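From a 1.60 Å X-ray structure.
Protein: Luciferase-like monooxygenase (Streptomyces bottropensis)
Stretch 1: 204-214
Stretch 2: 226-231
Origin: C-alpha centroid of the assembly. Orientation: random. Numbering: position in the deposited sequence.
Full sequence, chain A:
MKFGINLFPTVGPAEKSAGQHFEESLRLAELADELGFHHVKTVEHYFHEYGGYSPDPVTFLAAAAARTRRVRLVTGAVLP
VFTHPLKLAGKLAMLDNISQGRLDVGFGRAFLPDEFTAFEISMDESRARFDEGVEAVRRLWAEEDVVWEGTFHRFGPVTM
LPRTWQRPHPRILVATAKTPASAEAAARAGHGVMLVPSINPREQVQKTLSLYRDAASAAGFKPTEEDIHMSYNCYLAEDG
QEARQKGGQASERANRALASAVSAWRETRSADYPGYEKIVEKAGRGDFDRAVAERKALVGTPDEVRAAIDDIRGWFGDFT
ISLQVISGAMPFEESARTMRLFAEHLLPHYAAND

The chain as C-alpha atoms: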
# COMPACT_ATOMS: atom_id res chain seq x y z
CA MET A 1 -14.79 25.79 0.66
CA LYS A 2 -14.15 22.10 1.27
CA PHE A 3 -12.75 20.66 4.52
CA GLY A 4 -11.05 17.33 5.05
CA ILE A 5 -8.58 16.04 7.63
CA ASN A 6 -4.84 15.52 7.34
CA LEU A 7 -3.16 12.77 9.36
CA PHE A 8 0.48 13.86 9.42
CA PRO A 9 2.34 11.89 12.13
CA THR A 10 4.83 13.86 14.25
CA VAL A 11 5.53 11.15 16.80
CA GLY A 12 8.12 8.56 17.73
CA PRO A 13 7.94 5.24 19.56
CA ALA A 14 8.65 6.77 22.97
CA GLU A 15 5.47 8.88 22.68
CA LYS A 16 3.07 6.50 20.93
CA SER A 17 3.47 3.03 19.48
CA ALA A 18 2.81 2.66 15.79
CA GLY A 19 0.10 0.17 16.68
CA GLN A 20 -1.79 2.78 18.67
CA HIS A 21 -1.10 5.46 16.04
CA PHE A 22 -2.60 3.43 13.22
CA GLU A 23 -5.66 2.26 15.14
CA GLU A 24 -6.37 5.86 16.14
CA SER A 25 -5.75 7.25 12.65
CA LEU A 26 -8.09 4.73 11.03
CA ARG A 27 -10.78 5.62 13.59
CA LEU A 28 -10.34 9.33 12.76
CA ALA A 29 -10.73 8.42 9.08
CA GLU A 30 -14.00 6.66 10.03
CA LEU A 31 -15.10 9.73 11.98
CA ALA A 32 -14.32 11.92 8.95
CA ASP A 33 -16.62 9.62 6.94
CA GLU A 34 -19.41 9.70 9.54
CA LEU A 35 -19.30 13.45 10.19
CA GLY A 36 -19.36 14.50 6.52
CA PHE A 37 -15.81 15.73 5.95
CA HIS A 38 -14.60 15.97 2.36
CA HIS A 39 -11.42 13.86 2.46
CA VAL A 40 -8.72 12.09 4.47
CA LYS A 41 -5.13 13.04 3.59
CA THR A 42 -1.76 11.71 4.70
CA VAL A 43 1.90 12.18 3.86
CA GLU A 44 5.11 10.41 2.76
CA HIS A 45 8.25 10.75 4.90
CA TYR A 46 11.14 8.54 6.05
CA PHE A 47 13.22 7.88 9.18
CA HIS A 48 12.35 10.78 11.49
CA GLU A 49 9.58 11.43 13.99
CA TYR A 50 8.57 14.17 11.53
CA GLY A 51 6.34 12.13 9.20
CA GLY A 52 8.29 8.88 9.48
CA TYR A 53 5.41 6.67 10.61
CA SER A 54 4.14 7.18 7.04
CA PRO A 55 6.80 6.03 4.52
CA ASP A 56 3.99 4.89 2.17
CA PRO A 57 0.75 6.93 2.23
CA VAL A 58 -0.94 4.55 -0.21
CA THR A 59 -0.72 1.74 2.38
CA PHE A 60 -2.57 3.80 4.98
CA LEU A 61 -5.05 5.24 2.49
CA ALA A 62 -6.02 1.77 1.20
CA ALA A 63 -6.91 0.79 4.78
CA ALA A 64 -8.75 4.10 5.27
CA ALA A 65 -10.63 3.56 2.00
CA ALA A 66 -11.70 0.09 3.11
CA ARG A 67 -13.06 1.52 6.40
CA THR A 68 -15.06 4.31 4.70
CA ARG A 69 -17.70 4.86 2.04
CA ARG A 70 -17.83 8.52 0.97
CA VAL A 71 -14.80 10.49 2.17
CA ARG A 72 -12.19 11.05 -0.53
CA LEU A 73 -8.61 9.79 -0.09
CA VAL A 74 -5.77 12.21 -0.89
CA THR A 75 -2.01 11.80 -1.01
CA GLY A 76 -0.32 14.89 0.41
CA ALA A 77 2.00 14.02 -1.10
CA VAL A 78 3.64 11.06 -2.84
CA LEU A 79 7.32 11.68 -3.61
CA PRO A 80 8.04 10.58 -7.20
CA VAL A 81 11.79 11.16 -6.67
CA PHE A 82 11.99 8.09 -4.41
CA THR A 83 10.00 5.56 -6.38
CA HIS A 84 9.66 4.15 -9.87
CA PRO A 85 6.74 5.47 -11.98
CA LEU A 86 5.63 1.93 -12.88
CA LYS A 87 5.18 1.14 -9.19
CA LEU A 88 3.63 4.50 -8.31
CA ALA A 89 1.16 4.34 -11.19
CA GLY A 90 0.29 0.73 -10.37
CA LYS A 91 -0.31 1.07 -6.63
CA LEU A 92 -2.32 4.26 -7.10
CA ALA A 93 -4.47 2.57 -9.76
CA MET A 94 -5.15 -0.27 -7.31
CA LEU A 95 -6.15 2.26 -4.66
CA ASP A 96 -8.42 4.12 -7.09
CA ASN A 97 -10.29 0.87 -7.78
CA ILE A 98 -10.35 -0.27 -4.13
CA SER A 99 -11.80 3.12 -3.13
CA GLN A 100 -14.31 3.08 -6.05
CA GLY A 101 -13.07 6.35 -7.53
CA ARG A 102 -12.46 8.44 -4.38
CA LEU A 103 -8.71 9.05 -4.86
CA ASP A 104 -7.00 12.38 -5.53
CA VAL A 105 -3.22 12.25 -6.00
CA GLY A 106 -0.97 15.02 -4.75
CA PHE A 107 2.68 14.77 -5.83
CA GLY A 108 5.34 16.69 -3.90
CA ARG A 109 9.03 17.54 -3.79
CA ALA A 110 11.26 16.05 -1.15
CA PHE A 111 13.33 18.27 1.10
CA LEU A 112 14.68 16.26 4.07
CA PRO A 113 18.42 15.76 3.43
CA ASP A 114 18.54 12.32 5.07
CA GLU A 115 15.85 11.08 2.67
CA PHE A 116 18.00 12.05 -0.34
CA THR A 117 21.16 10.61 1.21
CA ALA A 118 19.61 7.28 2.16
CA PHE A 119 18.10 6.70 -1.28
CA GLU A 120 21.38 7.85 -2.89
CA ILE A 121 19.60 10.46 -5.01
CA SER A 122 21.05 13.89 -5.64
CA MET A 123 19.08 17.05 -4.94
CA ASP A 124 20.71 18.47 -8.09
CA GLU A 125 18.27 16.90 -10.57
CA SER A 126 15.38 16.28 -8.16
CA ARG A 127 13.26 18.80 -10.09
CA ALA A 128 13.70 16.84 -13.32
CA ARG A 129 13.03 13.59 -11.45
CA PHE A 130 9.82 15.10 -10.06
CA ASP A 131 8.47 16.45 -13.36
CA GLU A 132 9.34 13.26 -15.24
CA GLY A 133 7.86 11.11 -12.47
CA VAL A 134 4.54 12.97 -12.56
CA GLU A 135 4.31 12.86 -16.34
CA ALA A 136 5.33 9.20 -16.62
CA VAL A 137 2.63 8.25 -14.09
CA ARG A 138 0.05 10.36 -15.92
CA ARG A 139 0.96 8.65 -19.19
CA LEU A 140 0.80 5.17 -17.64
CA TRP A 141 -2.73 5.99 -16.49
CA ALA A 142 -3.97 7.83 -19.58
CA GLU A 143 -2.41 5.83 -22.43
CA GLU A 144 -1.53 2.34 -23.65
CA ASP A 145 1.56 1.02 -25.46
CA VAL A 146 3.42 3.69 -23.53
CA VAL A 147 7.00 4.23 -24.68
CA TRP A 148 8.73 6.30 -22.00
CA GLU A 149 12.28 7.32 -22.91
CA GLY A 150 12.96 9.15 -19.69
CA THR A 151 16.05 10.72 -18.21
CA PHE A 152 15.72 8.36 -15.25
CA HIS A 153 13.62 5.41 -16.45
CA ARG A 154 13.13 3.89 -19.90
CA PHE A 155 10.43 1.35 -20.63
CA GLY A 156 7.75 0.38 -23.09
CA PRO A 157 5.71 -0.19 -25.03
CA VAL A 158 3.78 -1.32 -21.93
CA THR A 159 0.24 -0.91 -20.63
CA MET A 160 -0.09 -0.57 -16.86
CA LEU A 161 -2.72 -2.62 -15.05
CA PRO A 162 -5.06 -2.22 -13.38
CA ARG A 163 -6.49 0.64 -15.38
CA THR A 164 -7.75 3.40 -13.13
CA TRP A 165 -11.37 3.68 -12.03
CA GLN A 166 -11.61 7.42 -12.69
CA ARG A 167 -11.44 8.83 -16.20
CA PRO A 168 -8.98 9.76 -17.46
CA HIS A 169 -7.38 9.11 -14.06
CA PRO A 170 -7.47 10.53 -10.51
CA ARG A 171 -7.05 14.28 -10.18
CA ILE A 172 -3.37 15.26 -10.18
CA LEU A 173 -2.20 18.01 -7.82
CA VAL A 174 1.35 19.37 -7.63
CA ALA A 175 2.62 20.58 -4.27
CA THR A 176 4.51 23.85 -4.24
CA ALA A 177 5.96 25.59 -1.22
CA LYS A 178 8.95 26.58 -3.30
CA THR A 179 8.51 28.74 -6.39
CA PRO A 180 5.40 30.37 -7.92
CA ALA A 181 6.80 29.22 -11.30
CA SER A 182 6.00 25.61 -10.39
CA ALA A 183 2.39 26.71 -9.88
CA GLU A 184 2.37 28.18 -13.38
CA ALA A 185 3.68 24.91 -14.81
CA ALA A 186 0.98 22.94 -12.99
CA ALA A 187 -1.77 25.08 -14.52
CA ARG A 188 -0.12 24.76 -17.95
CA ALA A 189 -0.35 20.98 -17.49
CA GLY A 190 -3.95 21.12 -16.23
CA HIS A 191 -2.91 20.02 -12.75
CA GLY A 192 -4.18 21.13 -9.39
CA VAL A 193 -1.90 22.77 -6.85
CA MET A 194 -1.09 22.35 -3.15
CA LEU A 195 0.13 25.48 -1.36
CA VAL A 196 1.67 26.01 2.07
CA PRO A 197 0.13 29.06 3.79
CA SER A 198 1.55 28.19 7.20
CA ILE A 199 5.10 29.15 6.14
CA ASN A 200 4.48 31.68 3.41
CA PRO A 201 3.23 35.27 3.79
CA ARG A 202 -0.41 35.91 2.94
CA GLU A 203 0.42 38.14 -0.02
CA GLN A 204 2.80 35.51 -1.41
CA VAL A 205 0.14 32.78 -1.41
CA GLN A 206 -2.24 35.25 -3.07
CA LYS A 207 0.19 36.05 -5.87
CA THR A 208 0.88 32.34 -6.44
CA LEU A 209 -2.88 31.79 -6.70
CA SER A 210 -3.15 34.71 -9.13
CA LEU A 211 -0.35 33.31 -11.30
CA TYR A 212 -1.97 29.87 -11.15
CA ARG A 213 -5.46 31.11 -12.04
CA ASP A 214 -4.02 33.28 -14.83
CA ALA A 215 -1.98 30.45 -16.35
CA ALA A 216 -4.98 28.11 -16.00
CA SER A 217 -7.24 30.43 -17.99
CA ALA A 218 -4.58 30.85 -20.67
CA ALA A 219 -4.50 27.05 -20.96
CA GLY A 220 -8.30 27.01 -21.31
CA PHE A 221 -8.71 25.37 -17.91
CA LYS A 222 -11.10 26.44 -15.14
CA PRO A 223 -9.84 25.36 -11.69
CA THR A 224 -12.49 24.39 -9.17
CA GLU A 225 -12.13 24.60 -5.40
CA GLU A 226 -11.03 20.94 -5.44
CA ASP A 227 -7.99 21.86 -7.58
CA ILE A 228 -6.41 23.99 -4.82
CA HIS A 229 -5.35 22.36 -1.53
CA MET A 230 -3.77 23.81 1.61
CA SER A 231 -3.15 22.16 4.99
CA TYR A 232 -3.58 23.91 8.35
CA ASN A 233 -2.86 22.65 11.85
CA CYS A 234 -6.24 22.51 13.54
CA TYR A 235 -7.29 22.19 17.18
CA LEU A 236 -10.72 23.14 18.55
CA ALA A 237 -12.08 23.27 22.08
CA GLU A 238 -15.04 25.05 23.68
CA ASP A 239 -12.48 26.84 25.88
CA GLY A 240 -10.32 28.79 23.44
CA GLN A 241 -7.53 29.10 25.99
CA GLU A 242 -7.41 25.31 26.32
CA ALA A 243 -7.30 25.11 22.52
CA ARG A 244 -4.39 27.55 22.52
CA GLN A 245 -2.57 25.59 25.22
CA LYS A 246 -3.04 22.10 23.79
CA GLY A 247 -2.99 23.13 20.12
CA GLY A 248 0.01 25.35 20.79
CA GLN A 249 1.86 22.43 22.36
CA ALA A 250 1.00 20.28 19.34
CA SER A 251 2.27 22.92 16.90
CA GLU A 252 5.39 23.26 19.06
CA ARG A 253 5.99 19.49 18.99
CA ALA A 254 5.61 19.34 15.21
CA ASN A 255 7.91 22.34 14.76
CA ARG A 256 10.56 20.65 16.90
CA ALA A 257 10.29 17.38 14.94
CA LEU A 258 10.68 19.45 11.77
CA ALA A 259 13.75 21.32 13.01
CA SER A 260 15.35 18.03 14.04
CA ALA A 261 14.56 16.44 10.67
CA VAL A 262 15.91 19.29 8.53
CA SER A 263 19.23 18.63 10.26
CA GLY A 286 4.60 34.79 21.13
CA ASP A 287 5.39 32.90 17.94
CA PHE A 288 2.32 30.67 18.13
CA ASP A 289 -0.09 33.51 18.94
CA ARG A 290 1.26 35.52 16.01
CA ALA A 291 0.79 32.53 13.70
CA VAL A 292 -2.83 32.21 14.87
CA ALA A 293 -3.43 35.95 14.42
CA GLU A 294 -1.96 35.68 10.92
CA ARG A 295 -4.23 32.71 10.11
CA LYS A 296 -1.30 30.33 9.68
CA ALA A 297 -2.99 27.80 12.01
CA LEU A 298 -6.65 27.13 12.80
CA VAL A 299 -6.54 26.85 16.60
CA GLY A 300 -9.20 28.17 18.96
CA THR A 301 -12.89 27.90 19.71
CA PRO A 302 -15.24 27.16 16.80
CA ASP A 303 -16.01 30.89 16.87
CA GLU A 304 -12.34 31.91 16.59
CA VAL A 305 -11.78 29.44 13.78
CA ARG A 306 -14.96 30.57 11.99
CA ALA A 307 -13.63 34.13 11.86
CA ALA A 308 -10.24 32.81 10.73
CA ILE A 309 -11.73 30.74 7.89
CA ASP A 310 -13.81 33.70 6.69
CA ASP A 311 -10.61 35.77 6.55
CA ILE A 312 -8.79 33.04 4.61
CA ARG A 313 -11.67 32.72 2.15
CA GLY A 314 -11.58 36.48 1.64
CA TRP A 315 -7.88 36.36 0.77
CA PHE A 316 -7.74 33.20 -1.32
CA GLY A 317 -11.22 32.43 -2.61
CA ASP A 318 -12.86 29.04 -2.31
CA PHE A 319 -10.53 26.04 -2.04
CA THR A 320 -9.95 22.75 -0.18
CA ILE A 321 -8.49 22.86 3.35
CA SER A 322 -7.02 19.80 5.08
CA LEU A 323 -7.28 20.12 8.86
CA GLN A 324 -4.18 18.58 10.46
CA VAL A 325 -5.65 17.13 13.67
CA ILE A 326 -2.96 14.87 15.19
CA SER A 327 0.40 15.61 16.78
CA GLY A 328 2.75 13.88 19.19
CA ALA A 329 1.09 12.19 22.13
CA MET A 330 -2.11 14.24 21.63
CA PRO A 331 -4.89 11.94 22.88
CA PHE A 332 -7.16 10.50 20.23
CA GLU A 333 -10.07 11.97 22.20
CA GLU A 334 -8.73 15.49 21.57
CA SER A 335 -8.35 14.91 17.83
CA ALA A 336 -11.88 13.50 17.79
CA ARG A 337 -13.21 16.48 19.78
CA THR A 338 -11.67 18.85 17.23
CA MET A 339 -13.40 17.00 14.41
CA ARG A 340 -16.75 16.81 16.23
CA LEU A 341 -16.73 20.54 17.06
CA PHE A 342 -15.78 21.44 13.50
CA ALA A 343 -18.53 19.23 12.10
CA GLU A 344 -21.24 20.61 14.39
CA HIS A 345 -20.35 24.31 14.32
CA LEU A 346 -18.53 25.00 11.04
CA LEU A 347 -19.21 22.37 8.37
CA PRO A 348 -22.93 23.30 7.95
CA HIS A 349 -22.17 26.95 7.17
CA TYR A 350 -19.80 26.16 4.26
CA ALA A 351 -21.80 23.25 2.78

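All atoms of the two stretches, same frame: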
# COMPACT_ATOMS: atom_id res chain seq x y z
N GLN A 204 2.09 36.42 -0.52
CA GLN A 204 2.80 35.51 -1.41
C GLN A 204 1.89 34.39 -1.90
O GLN A 204 1.90 34.04 -3.09
CB GLN A 204 4.03 34.93 -0.72
CG GLN A 204 4.97 34.22 -1.69
CD GLN A 204 5.70 33.05 -1.06
OE1 GLN A 204 5.87 33.00 0.16
NE2 GLN A 204 6.13 32.11 -1.89
N VAL A 205 1.09 33.81 -1.00
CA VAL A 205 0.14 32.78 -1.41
C VAL A 205 -0.87 33.36 -2.40
O VAL A 205 -1.26 32.71 -3.38
CB VAL A 205 -0.55 32.17 -0.18
CG1 VAL A 205 -1.62 31.16 -0.61
CG2 VAL A 205 0.47 31.50 0.72
N GLN A 206 -1.29 34.61 -2.17
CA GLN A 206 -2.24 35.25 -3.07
C GLN A 206 -1.66 35.42 -4.47
O GLN A 206 -2.36 35.21 -5.47
CB GLN A 206 -2.67 36.61 -2.52
CG GLN A 206 -3.67 36.52 -1.39
CD GLN A 206 -4.07 37.88 -0.87
OE1 GLN A 206 -3.21 38.71 -0.56
NE2 GLN A 206 -5.37 38.13 -0.78
N LYS A 207 -0.39 35.82 -4.55
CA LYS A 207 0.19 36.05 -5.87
C LYS A 207 0.44 34.73 -6.59
O LYS A 207 0.30 34.65 -7.82
CB LYS A 207 1.48 36.86 -5.75
CG LYS A 207 1.24 38.35 -5.49
CD LYS A 207 0.16 38.92 -6.41
CE LYS A 207 -1.01 39.51 -5.61
NZ LYS A 207 -2.21 39.75 -6.46
N THR A 208 0.79 33.68 -5.85
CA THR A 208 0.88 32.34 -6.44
C THR A 208 -0.47 31.90 -6.98
O THR A 208 -0.56 31.35 -8.08
CB THR A 208 1.39 31.34 -5.41
OG1 THR A 208 2.70 31.74 -4.96
CG2 THR A 208 1.48 29.95 -6.01
N LEU A 209 -1.55 32.14 -6.22
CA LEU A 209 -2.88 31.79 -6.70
C LEU A 209 -3.24 32.59 -7.94
O LEU A 209 -3.85 32.06 -8.87
CB LEU A 209 -3.91 32.01 -5.59
CG LEU A 209 -3.92 30.91 -4.52
CD1 LEU A 209 -4.61 31.39 -3.24
CD2 LEU A 209 -4.59 29.67 -5.05
N SER A 210 -2.87 33.88 -7.96
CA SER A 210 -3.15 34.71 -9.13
C SER A 210 -2.40 34.20 -10.35
O SER A 210 -2.98 34.08 -11.44
CB SER A 210 -2.78 36.16 -8.83
OG SER A 210 -3.23 37.01 -9.88
N LEU A 211 -1.11 33.89 -10.19
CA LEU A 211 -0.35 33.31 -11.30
C LEU A 211 -0.95 31.98 -11.75
O LEU A 211 -1.01 31.70 -12.95
CB LEU A 211 1.11 33.12 -10.90
CG LEU A 211 1.88 34.36 -10.47
CD1 LEU A 211 3.27 33.97 -10.01
CD2 LEU A 211 1.95 35.38 -11.61
N TYR A 212 -1.38 31.15 -10.80
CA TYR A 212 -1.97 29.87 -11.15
C TYR A 212 -3.28 30.06 -11.91
O TYR A 212 -3.48 29.47 -12.98
CB TYR A 212 -2.20 29.03 -9.88
CG TYR A 212 -2.95 27.74 -10.12
CD1 TYR A 212 -2.32 26.65 -10.73
CD2 TYR A 212 -4.29 27.61 -9.74
CE1 TYR A 212 -3.01 25.48 -10.94
CE2 TYR A 212 -4.98 26.44 -9.97
CZ TYR A 212 -4.33 25.37 -10.56
OH TYR A 212 -5.01 24.20 -10.79
N ARG A 213 -4.18 30.89 -11.38
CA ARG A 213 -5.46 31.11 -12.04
C ARG A 213 -5.27 31.75 -13.41
O ARG A 213 -5.99 31.42 -14.36
CB ARG A 213 -6.37 31.95 -11.15
CG ARG A 213 -6.98 31.16 -9.99
CD ARG A 213 -7.48 32.06 -8.85
NE ARG A 213 -8.26 31.30 -7.86
CZ ARG A 213 -8.24 31.53 -6.55
NH1 ARG A 213 -7.48 32.50 -6.05
NH2 ARG A 213 -8.98 30.79 -5.74
N ASP A 214 -4.30 32.66 -13.54
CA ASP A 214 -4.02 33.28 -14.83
C ASP A 214 -3.52 32.25 -15.84
O ASP A 214 -4.02 32.17 -16.96
CB ASP A 214 -3.00 34.40 -14.67
CG ASP A 214 -3.63 35.72 -14.28
OD1 ASP A 214 -2.88 36.71 -14.13
OD2 ASP A 214 -4.87 35.77 -14.12
N GLU A 226 -11.72 22.19 -5.72
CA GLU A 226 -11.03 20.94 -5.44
C GLU A 226 -9.66 20.85 -6.11
O GLU A 226 -8.92 19.89 -5.84
CB GLU A 226 -11.90 19.75 -5.86
CG GLU A 226 -13.01 19.46 -4.86
CD GLU A 226 -13.96 18.38 -5.32
OE1 GLU A 226 -14.62 18.59 -6.36
OE2 GLU A 226 -14.05 17.33 -4.65
N ASP A 227 -9.29 21.83 -6.93
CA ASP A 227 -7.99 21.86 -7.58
C ASP A 227 -6.94 22.61 -6.77
O ASP A 227 -5.79 22.68 -7.20
CB ASP A 227 -8.11 22.49 -8.97
CG ASP A 227 -8.81 21.59 -9.95
OD1 ASP A 227 -8.41 20.41 -10.06
OD2 ASP A 227 -9.77 22.06 -10.61
N ILE A 228 -7.31 23.18 -5.63
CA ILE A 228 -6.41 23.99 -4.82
C ILE A 228 -6.50 23.49 -3.39
O ILE A 228 -7.57 23.59 -2.77
CB ILE A 228 -6.75 25.48 -4.90
CG1 ILE A 228 -6.60 26.00 -6.34
CG2 ILE A 228 -5.88 26.29 -3.96
CD1 ILE A 228 -7.21 27.38 -6.53
N HIS A 229 -5.40 22.94 -2.87
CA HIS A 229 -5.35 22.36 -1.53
C HIS A 229 -4.36 23.12 -0.66
O HIS A 229 -3.29 23.51 -1.12
CB HIS A 229 -4.90 20.89 -1.58
CG HIS A 229 -5.99 19.92 -1.95
ND1 HIS A 229 -6.19 18.74 -1.27
CD2 HIS A 229 -6.90 19.95 -2.95
CE1 HIS A 229 -7.20 18.08 -1.83
NE2 HIS A 229 -7.64 18.79 -2.85
N MET A 230 -4.71 23.30 0.61
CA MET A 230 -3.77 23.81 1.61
C MET A 230 -4.05 23.10 2.92
O MET A 230 -5.21 22.84 3.24
CB MET A 230 -3.88 25.32 1.82
CG MET A 230 -3.81 26.15 0.54
SD MET A 230 -3.84 27.91 0.92
CE MET A 230 -4.58 28.57 -0.57
N SER A 231 -3.00 22.80 3.69
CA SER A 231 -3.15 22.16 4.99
C SER A 231 -2.92 23.17 6.10
O SER A 231 -2.05 24.04 5.99
CB SER A 231 -2.20 20.98 5.16
OG SER A 231 -2.61 19.88 4.37

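Helix 204-214 packs against strand 228-231 and Asp-227, the helix and strand axes running nearly antiparallel (161°) and approaching to 11.9 Å, a spacing filled by side chains. No hydrogen bond crosses between the stretches; the contact is van der Waals packing that buries 259 Å² in total. Glu-226, at the start of stretch 2, stays out of reach of the helix. Asp-227 is the first residue to touch it: Tyr-212 OH lies 4.0 Å from Asp-227 O and equally 4.0 Å from Asp-227 CB, too far from the carbonyl for a hydrogen bond, and the hydroxyl finds its partner elsewhere in the structure. Ile-228 is the centre of the contact, with the largest covered area of any residue here, and meets three helix side chains. Ile-228 CG2 sits 3.8 Å from Leu-209 CD2, Ile-228 CG1 4.0 Å from Tyr-212 CE2, obliquely to the ring, and Ile-228 CD1 3.9 Å from Arg-213 NH2. The CA-to-CB bond of Arg-213 points sideways to stretch 2, but the end of the side chain comes nearer; NH1 and NH2 are hydrogen-bonded elsewhere in the structure, and Ile-228 CD1 packs against the guanidinium obliquely. His-229 makes no contact, as expected from strand alternation, which sends neighbouring side chains to opposite faces. Met-230 points back toward the helix, and its long side chain bridges a wide backbone gap: Met-230 CA and Val-205 CA are 10.2 Å apart, yet Met-230 CE comes within 3.9 Å of both Val-205 CG1 and Leu-209 CD1. Leu-209 thus touches both inward-pointing strand residues, Ile-228 and Met-230. Ser-231 is again out of reach. On the helix, Val-205, Leu-209 and Tyr-212 follow the four- and three-residue spacing that places them along one side, whereas Thr-208 OG1 hydrogen-bonds to Gln-204 O (3.1 Å), within its own helix.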